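Local coordinates for BluB-like flavoprotein (Clostridium difficile 630, PDB 3EO8), which binds flavin mononucleotide at the interface of its two-subunit assembly and probably acts as an oxidoreductase of the nitroreductase family, at residues V110-P113 with S114-E118; P137-Q140 with S141-A144; A145-N148 with F149-A153. All coordinates share one frame; numbering follows the deposited sequence.

Contact 1 (V110-P113 with S114-E118); sequences VYNP and SGYYE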
loop_
_atom_site.group_PDB
_atom_site.type_symbol
_atom_site.label_atom_id
_atom_site.label_comp_id
_atom_site.label_asym_id
_atom_site.label_seq_id
_atom_site.Cartn_x
_atom_site.Cartn_y
_atom_site.Cartn_z
ATOM N N VAL A 110 -1.939 -1.538 12.986
ATOM C CA VAL A 110 -0.622 -2.108 12.742
ATOM C C VAL A 110 -0.737 -3.592 12.429
ATOM O O VAL A 110 -1.549 -4.295 13.023
ATOM C CB VAL A 110 0.335 -1.905 13.958
ATOM C CG1 VAL A 110 1.610 -2.714 13.771
ATOM C CG2 VAL A 110 0.658 -0.452 14.145
ATOM N N TYR A 111 0.039 -4.049 11.458
ATOM C CA TYR A 111 0.177 -5.469 11.127
ATOM C C TYR A 111 1.616 -5.866 11.414
ATOM O O TYR A 111 2.532 -5.319 10.821
ATOM C CB TYR A 111 -0.154 -5.720 9.665
ATOM C CG TYR A 111 0.188 -7.102 9.206
ATOM C CD1 TYR A 111 -0.415 -8.209 9.783
ATOM C CD2 TYR A 111 1.111 -7.322 8.195
ATOM C CE1 TYR A 111 -0.095 -9.487 9.368
ATOM C CE2 TYR A 111 1.406 -8.581 7.774
ATOM C CZ TYR A 111 0.800 -9.671 8.382
ATOM O OH TYR A 111 1.125 -10.946 7.971
ATOM N N ASN A 112 1.807 -6.785 12.363
ATOM C CA ASN A 112 3.139 -7.311 12.680
ATOM C C ASN A 112 3.416 -8.447 11.685
ATOM O O ASN A 112 2.756 -9.488 11.736
ATOM C CB ASN A 112 3.191 -7.802 14.130
ATOM C CG ASN A 112 3.153 -6.668 15.138
ATOM O OD1 ASN A 112 3.585 -5.528 14.858
ATOM N ND2 ASN A 112 2.624 -6.961 16.315
ATOM N N PRO A 113 4.350 -8.235 10.744
ATOM C CA PRO A 113 4.501 -9.139 9.601
ATOM C C PRO A 113 5.304 -10.386 9.954
ATOM O O PRO A 113 5.781 -10.501 11.069
ATOM C CB PRO A 113 5.263 -8.275 8.583
ATOM C CG PRO A 113 6.127 -7.377 9.473
ATOM C CD PRO A 113 5.312 -7.117 10.701
ATOM N N SER A 114 5.460 -11.300 8.991
ATOM C CA SER A 114 6.235 -12.510 9.208
ATOM C C SER A 114 7.638 -12.138 9.574
ATOM O O SER A 114 8.187 -11.186 9.033
ATOM C CB SER A 114 6.251 -13.353 7.938
ATOM O OG SER A 114 4.931 -13.400 7.407
ATOM N N GLY A 115 8.223 -12.882 10.506
ATOM C CA GLY A 115 9.520 -12.571 11.040
ATOM C C GLY A 115 9.414 -11.888 12.389
ATOM O O GLY A 115 10.276 -12.038 13.232
ATOM N N TYR A 116 8.340 -11.142 12.609
ATOM C CA TYR A 116 8.229 -10.337 13.823
ATOM C C TYR A 116 8.203 -11.164 15.093
ATOM O O TYR A 116 9.051 -11.008 15.992
ATOM C CB TYR A 116 6.972 -9.457 13.755
ATOM C CG TYR A 116 6.828 -8.530 14.931
ATOM C CD1 TYR A 116 6.167 -8.942 16.084
ATOM C CD2 TYR A 116 7.363 -7.258 14.920
ATOM C CE1 TYR A 116 6.044 -8.120 17.179
ATOM C CE2 TYR A 116 7.225 -6.409 16.030
ATOM C CZ TYR A 116 6.560 -6.865 17.146
ATOM O OH TYR A 116 6.395 -6.076 18.258
ATOM N N TYR A 117 7.223 -12.043 15.203
ATOM C CA TYR A 117 7.123 -12.839 16.423
ATOM C C TYR A 117 8.257 -13.866 16.557
ATOM O O TYR A 117 8.694 -14.197 17.650
ATOM C CB TYR A 117 5.738 -13.473 16.510
ATOM C CG TYR A 117 4.661 -12.416 16.669
ATOM C CD1 TYR A 117 4.548 -11.686 17.845
ATOM C CD2 TYR A 117 3.764 -12.142 15.641
ATOM C CE1 TYR A 117 3.558 -10.701 17.990
ATOM C CE2 TYR A 117 2.782 -11.156 15.777
ATOM C CZ TYR A 117 2.695 -10.448 16.952
ATOM O OH TYR A 117 1.710 -9.489 17.092
ATOM N N GLU A 118 8.723 -14.368 15.425
ATOM C CA GLU A 118 9.846 -15.293 15.392
ATOM C C GLU A 118 11.116 -14.619 15.924
ATOM O O GLU A 118 11.815 -15.181 16.751
ATOM C CB GLU A 118 10.031 -15.808 13.972
ATOM C CG GLU A 118 8.827 -16.647 13.456
ATOM C CD GLU A 118 7.696 -15.862 12.797
ATOM O OE1 GLU A 118 7.764 -14.626 12.693
ATOM O OE2 GLU A 118 6.724 -16.520 12.332
HETATM O O HOH W 1 5.474 -13.222 12.948
#
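From Pro-113 to Tyr-116 the backbone folds into a type II beta turn, closed where Tyr-116 N donates to Pro-113 O over 3.1 Å. The turn delivers the chain straight into a helix, with Gly-115 as its N-cap. At the positive phi of Gly-115 a beta carbon would press on the carbonyl oxygen before it, so this corner illustrates well why type II turns favour glycine at their third position. Ahead of the turn, Asn-112 reaches forward to the tyrosines of the helix's first turn. Its chi1 of -71° sets CG anti to its own carbonyl carbon, and the amide comes to lie flat over the Tyr-116 ring, CG standing 3.7 Å above the centre and the two planes only 6° apart. Asn-112 CB adds a CH-pi contact to the same face. The amide's rotation is fixed by its nitrogen: Asn-112 ND2 donates to Tyr-117 OH at 2.8 Å, almost straight (171°) and in the amide plane. The two tyrosines also meet each other, Tyr-116 CD1 sitting 3.5 Å above the middle of the Tyr-117 ring. Glu-118, in the first turn, closes back on the N-cap: its OE1 takes the Gly-115 N-H at 2.8 Å, met from above the carboxylate plane. A water bridges the same Glu-118 OE1 to Tyr-117 N, with a weak further bond to Pro-113 O. Outward, Pro-113 packs on Leu-132 and Phe-133 of helix 126-133, and Asn-112 on Phe-133, while Ser-114 touches Phe-89 of the second subunit. Turn, glycine N-cap and glutamate together form a capped helix N-terminus with one of the two bonds of a capping box, that from the N-cap N-H to the glutamate at N3; glycine has no side chain to supply the reciprocal one.

Contact 2 (P137-Q140 with S141-A144); sequences PGMQ and SLGA. With FMN (flavin mononucleotide), chain K.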
loop_
_atom_site.group_PDB
_atom_site.type_symbol
_atom_site.label_atom_id
_atom_site.label_comp_id
_atom_site.label_asym_id
_atom_site.label_seq_id
_atom_site.Cartn_x
_atom_site.Cartn_y
_atom_site.Cartn_z
ATOM N N PRO A 137 4.382 -4.148 5.371
ATOM C CA PRO A 137 3.341 -4.945 4.705
ATOM C C PRO A 137 1.895 -4.557 5.079
ATOM O O PRO A 137 0.993 -4.594 4.232
ATOM C CB PRO A 137 3.741 -6.385 5.054
ATOM C CG PRO A 137 5.256 -6.310 5.227
ATOM C CD PRO A 137 5.403 -5.008 5.999
ATOM N N GLY A 138 1.667 -4.102 6.313
ATOM C CA GLY A 138 0.336 -3.587 6.684
ATOM C C GLY A 138 -0.130 -2.428 5.820
ATOM O O GLY A 138 -1.311 -2.308 5.471
HETATM N N MSE A 139 0.798 -1.560 5.486
HETATM C CA MSE A 139 0.489 -0.403 4.709
HETATM C C MSE A 139 0.481 -0.700 3.238
HETATM O O MSE A 139 -0.283 -0.066 2.485
HETATM C CB MSE A 139 1.386 0.763 5.074
HETATM C CG MSE A 139 1.177 1.178 6.512
HETATM SE SE MSE A 139 -0.687 1.603 7.003
HETATM C CE MSE A 139 -0.838 0.359 8.460
ATOM N N GLN A 140 1.262 -1.700 2.815
ATOM C CA GLN A 140 1.071 -2.203 1.477
ATOM C C GLN A 140 -0.356 -2.721 1.319
ATOM O O GLN A 140 -1.010 -2.494 0.299
ATOM C CB GLN A 140 2.056 -3.320 1.162
ATOM C CG GLN A 140 3.511 -2.932 1.084
ATOM C CD GLN A 140 4.365 -4.051 0.525
ATOM O OE1 GLN A 140 3.996 -4.676 -0.436
ATOM N NE2 GLN A 140 5.510 -4.299 1.139
ATOM N N SER A 141 -0.840 -3.442 2.334
ATOM C CA SER A 141 -2.201 -3.977 2.337
ATOM C C SER A 141 -3.224 -2.843 2.266
ATOM O O SER A 141 -4.181 -2.890 1.470
ATOM C CB SER A 141 -2.458 -4.827 3.588
ATOM O OG SER A 141 -1.518 -5.912 3.707
ATOM N N LEU A 142 -3.050 -1.824 3.098
ATOM C CA LEU A 142 -3.971 -0.672 3.066
ATOM C C LEU A 142 -4.025 -0.013 1.684
ATOM O O LEU A 142 -5.115 0.303 1.149
ATOM C CB LEU A 142 -3.570 0.363 4.119
ATOM C CG LEU A 142 -4.553 1.525 4.275
ATOM C CD1 LEU A 142 -5.924 0.991 4.767
ATOM C CD2 LEU A 142 -4.029 2.584 5.231
ATOM N N GLY A 143 -2.850 0.150 1.067
ATOM C CA GLY A 143 -2.778 0.702 -0.287
ATOM C C GLY A 143 -3.526 -0.107 -1.315
ATOM O O GLY A 143 -4.211 0.453 -2.210
ATOM N N ALA A 144 -3.438 -1.427 -1.203
ATOM C CA ALA A 144 -4.203 -2.310 -2.083
ATOM C C ALA A 144 -5.707 -2.046 -1.942
ATOM O O ALA A 144 -6.428 -1.905 -2.944
ATOM C CB ALA A 144 -3.859 -3.773 -1.804
HETATM N N1 FMN K . 0.497 -14.867 0.980
HETATM C C2 FMN K . 1.429 -15.855 1.192
HETATM O O2 FMN K . 1.126 -17.037 0.992
HETATM N N3 FMN K . 2.700 -15.536 1.633
HETATM C C4 FMN K . 3.062 -14.227 1.882
HETATM O O4 FMN K . 4.238 -13.976 2.158
HETATM C C4A FMN K . 2.122 -13.217 1.705
HETATM N N5 FMN K . 2.410 -11.885 1.940
HETATM C C5A FMN K . 1.491 -10.891 1.711
HETATM C C6 FMN K . 1.824 -9.540 1.890
HETATM C C7 FMN K . 0.879 -8.541 1.676
HETATM C C7M FMN K . 1.379 -7.121 1.619
HETATM C C8 FMN K . -0.374 -8.870 1.174
HETATM C C8M FMN K . -1.254 -7.804 0.529
HETATM C C9 FMN K . -0.707 -10.222 0.982
HETATM C C9A FMN K . 0.220 -11.229 1.215
HETATM N N10 FMN K . -0.098 -12.557 1.050
HETATM C C10 FMN K . 0.848 -13.549 1.231
HETATM C "C1'" FMN K . -1.483 -12.985 0.646
HETATM C "C2'" FMN K . -2.501 -13.047 1.795
HETATM O "O2'" FMN K . -2.270 -14.203 2.647
HETATM C "C3'" FMN K . -3.935 -13.094 1.218
HETATM O "O3'" FMN K . -4.204 -11.917 0.479
HETATM C "C4'" FMN K . -5.029 -13.230 2.290
HETATM O "O4'" FMN K . -4.915 -14.405 3.050
HETATM C "C5'" FMN K . -6.408 -13.293 1.651
HETATM O "O5'" FMN K . -6.509 -14.353 0.735
HETATM P P FMN K . -6.894 -14.012 -0.803
HETATM O O1P FMN K . -6.935 -15.303 -1.588
HETATM O O2P FMN K . -5.822 -13.069 -1.303
HETATM O O3P FMN K . -8.247 -13.361 -0.849
#
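Pro-137 and Ser-141 meet in the first turn of helix 137-155, where the helix start forms part of the flavin mononucleotide pocket and faces the methylated end of the isoalloxazine ring. Pro-137 O lies 3.7 Å from the flavin's C7M, and Gln-140 CB is 3.9 Å from that same methyl. The neighbouring methyl is met by a hydroxyl: Ser-141 OG stands 3.7 Å from the flavin's C8M. These are packing contacts; the flavin's hydrogen bonds include several from the second subunit, such as those of Ser-165, Ser-205 and Lys-208, so the pocket is built across the interface.

Pro-137 O is gripped twice, by Ser-141 N at 2.9 Å and by Ser-141 OG, also at 2.9 Å, from opposite faces of the carbonyl plane. A chi1 of -57° folds OG back beside its own backbone N and within reach of that carbonyl. The hydroxyl is also bonded to Gly-40 N, which ties the helix to a loop lining the pocket. The extended Gln-140 side chain ends among residues of both subunits, its NE2 donating to Arg-135 O and to Gly-191 O of the second subunit and its OE1 accepting from Trp-162 NE1 of that subunit.

On the side turned to strand 102-108, Met-139 and Leu-142 lie alongside each other, the selenium SE of selenomethionine Met-139 resting 3.9 Å from Leu-142 CD2.

Contact 3 (A145-N148 with F149-A153); sequences AIEN and FTLSA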
loop_
_atom_site.group_PDB
_atom_site.type_symbol
_atom_site.label_atom_id
_atom_site.label_comp_id
_atom_site.label_asym_id
_atom_site.label_seq_id
_atom_site.Cartn_x
_atom_site.Cartn_y
_atom_site.Cartn_z
ATOM N N ALA A 145 -6.200 -1.941 -0.702
ATOM C CA ALA A 145 -7.631 -1.638 -0.476
ATOM C C ALA A 145 -8.047 -0.282 -1.027
ATOM O O ALA A 145 -9.084 -0.134 -1.698
ATOM C CB ALA A 145 -7.961 -1.736 1.030
ATOM N N ILE A 146 -7.238 0.726 -0.743
ATOM C CA ILE A 146 -7.592 2.103 -1.168
ATOM C C ILE A 146 -7.491 2.229 -2.688
ATOM O O ILE A 146 -8.327 2.904 -3.335
ATOM C CB ILE A 146 -6.738 3.168 -0.427
ATOM C CG1 ILE A 146 -7.045 3.204 1.080
ATOM C CG2 ILE A 146 -6.952 4.544 -1.030
ATOM C CD1 ILE A 146 -6.026 4.011 1.905
ATOM N N GLU A 147 -6.585 1.482 -3.311
ATOM C CA GLU A 147 -6.571 1.444 -4.790
ATOM C C GLU A 147 -7.810 0.790 -5.383
ATOM O O GLU A 147 -8.352 1.323 -6.327
ATOM C CB GLU A 147 -5.262 0.858 -5.313
ATOM C CG GLU A 147 -5.106 0.876 -6.830
ATOM C CD GLU A 147 -4.878 2.264 -7.446
ATOM O OE1 GLU A 147 -4.908 3.273 -6.716
ATOM O OE2 GLU A 147 -4.671 2.316 -8.703
ATOM N N ASN A 148 -8.300 -0.304 -4.787
ATOM C CA ASN A 148 -9.540 -0.934 -5.224
ATOM C C ASN A 148 -10.736 0.033 -5.116
ATOM O O ASN A 148 -11.584 0.102 -6.007
ATOM C CB ASN A 148 -9.809 -2.199 -4.379
ATOM C CG ASN A 148 -9.082 -3.445 -4.885
ATOM O OD1 ASN A 148 -8.158 -3.374 -5.687
ATOM N ND2 ASN A 148 -9.506 -4.609 -4.375
ATOM N N PHE A 149 -10.786 0.782 -4.021
ATOM C CA PHE A 149 -11.789 1.833 -3.801
ATOM C C PHE A 149 -11.665 2.880 -4.914
ATOM O O PHE A 149 -12.651 3.223 -5.573
ATOM C CB PHE A 149 -11.546 2.511 -2.456
ATOM C CG PHE A 149 -12.617 3.478 -2.030
ATOM C CD1 PHE A 149 -12.756 4.720 -2.642
ATOM C CD2 PHE A 149 -13.435 3.182 -0.930
ATOM C CE1 PHE A 149 -13.744 5.627 -2.223
ATOM C CE2 PHE A 149 -14.407 4.085 -0.521
ATOM C CZ PHE A 149 -14.560 5.294 -1.169
ATOM N N THR A 150 -10.453 3.371 -5.107
ATOM C CA THR A 150 -10.145 4.408 -6.107
ATOM C C THR A 150 -10.620 4.047 -7.517
ATOM O O THR A 150 -11.285 4.839 -8.217
ATOM C CB THR A 150 -8.632 4.647 -6.110
ATOM O OG1 THR A 150 -8.264 5.191 -4.838
ATOM C CG2 THR A 150 -8.204 5.609 -7.235
ATOM N N LEU A 151 -10.285 2.836 -7.939
ATOM C CA LEU A 151 -10.645 2.394 -9.267
ATOM C C LEU A 151 -12.157 2.231 -9.385
ATOM O O LEU A 151 -12.760 2.528 -10.432
ATOM C CB LEU A 151 -9.900 1.096 -9.610
ATOM C CG LEU A 151 -8.364 1.189 -9.675
ATOM C CD1 LEU A 151 -7.809 -0.156 -10.012
ATOM C CD2 LEU A 151 -7.878 2.290 -10.712
ATOM N N SER A 152 -12.779 1.758 -8.312
ATOM C CA SER A 152 -14.219 1.533 -8.296
ATOM C C SER A 152 -14.984 2.839 -8.373
ATOM O O SER A 152 -15.990 2.935 -9.077
ATOM C CB SER A 152 -14.603 0.746 -7.042
ATOM O OG SER A 152 -13.930 -0.502 -7.047
ATOM N N ALA A 153 -14.495 3.836 -7.652
ATOM C CA ALA A 153 -15.048 5.201 -7.743
ATOM C C ALA A 153 -15.089 5.662 -9.189
ATOM O O ALA A 153 -16.119 6.146 -9.660
ATOM C CB ALA A 153 -14.226 6.189 -6.896
#
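Thr-150 folds its hydroxyl back onto the carbonyl of Ile-146, one turn earlier in the buried middle of helix 137-155, and shows how a hydroxyl can be satisfied by the alpha helix that carries it. Thr-150 OG1 donates to Ile-146 O over 2.7 Å, while Thr-150 N gives the regular helical bond to the same oxygen at 2.8 Å. The hydroxyl sits 39° out of the carbonyl plane, on the face opposite to the N-H, so the two donors do not compete for one position. With OG1 anti to its own carbonyl carbon (chi1 -65°), the hydroxyl points back down the helix to that oxygen.

Two residues on, the motif recurs. Asn-148 O accepts from Ser-152 OG at 2.6 Å and from Ser-152 N at 3.1 Å, again from opposite faces of its plane. The Ser-152 hydroxyl is further bonded to Gln-5 NE2 of the second subunit, so the hydroxyl links this helical carbonyl to the second subunit.

Glu-147 bends at chi2 and lays its carboxylate across the next turn: OE2 comes 3.8 Å from Leu-151 CD2, and OE1 lies 4.0 Å from Thr-150 CB. OE1 is buried with no hydrogen-bonding partner in the model, which is probably unfavourable if the carboxylate is charged.

Farther out, Phe-149, with CG anti to its backbone N (chi1 -172°), directs its ring away from the preceding turn to pack on Met-30 and Ile-31 of helix 24-35 and on Leu-194 of strand 189-197. Ile-146 packs on the same strand. Helix 24-35 is tied in by a polar link as well, for Asn-148 ND2 donates to Ala-33 O, with a weak second bond to Glu-147 OE2 of the other subunit.

In the fold
Along the chain the contacts come in the order 1, 2, 3. Contact 1 shapes the passage from strand 102-108 into helix 116-121, whereas contacts 2 and 3 are successive parts of helix 137-155, with centres 13 Å apart. Contacts 1 and 2 have centres 14 Å apart and touch directly: Pro-113 CB packs 3.9 Å from Pro-137 CG. Contacts 1 and 3 are separate, their nearest atoms about 12 Å apart. Helix 137-155 begins at the flavin pocket in contact 2 and continues, buried throughout both contacts, to the packing against helix 24-35 and strand 189-197 in contact 3. All three contacts touch the second subunit, in keeping with a flavin site shared between the two chains.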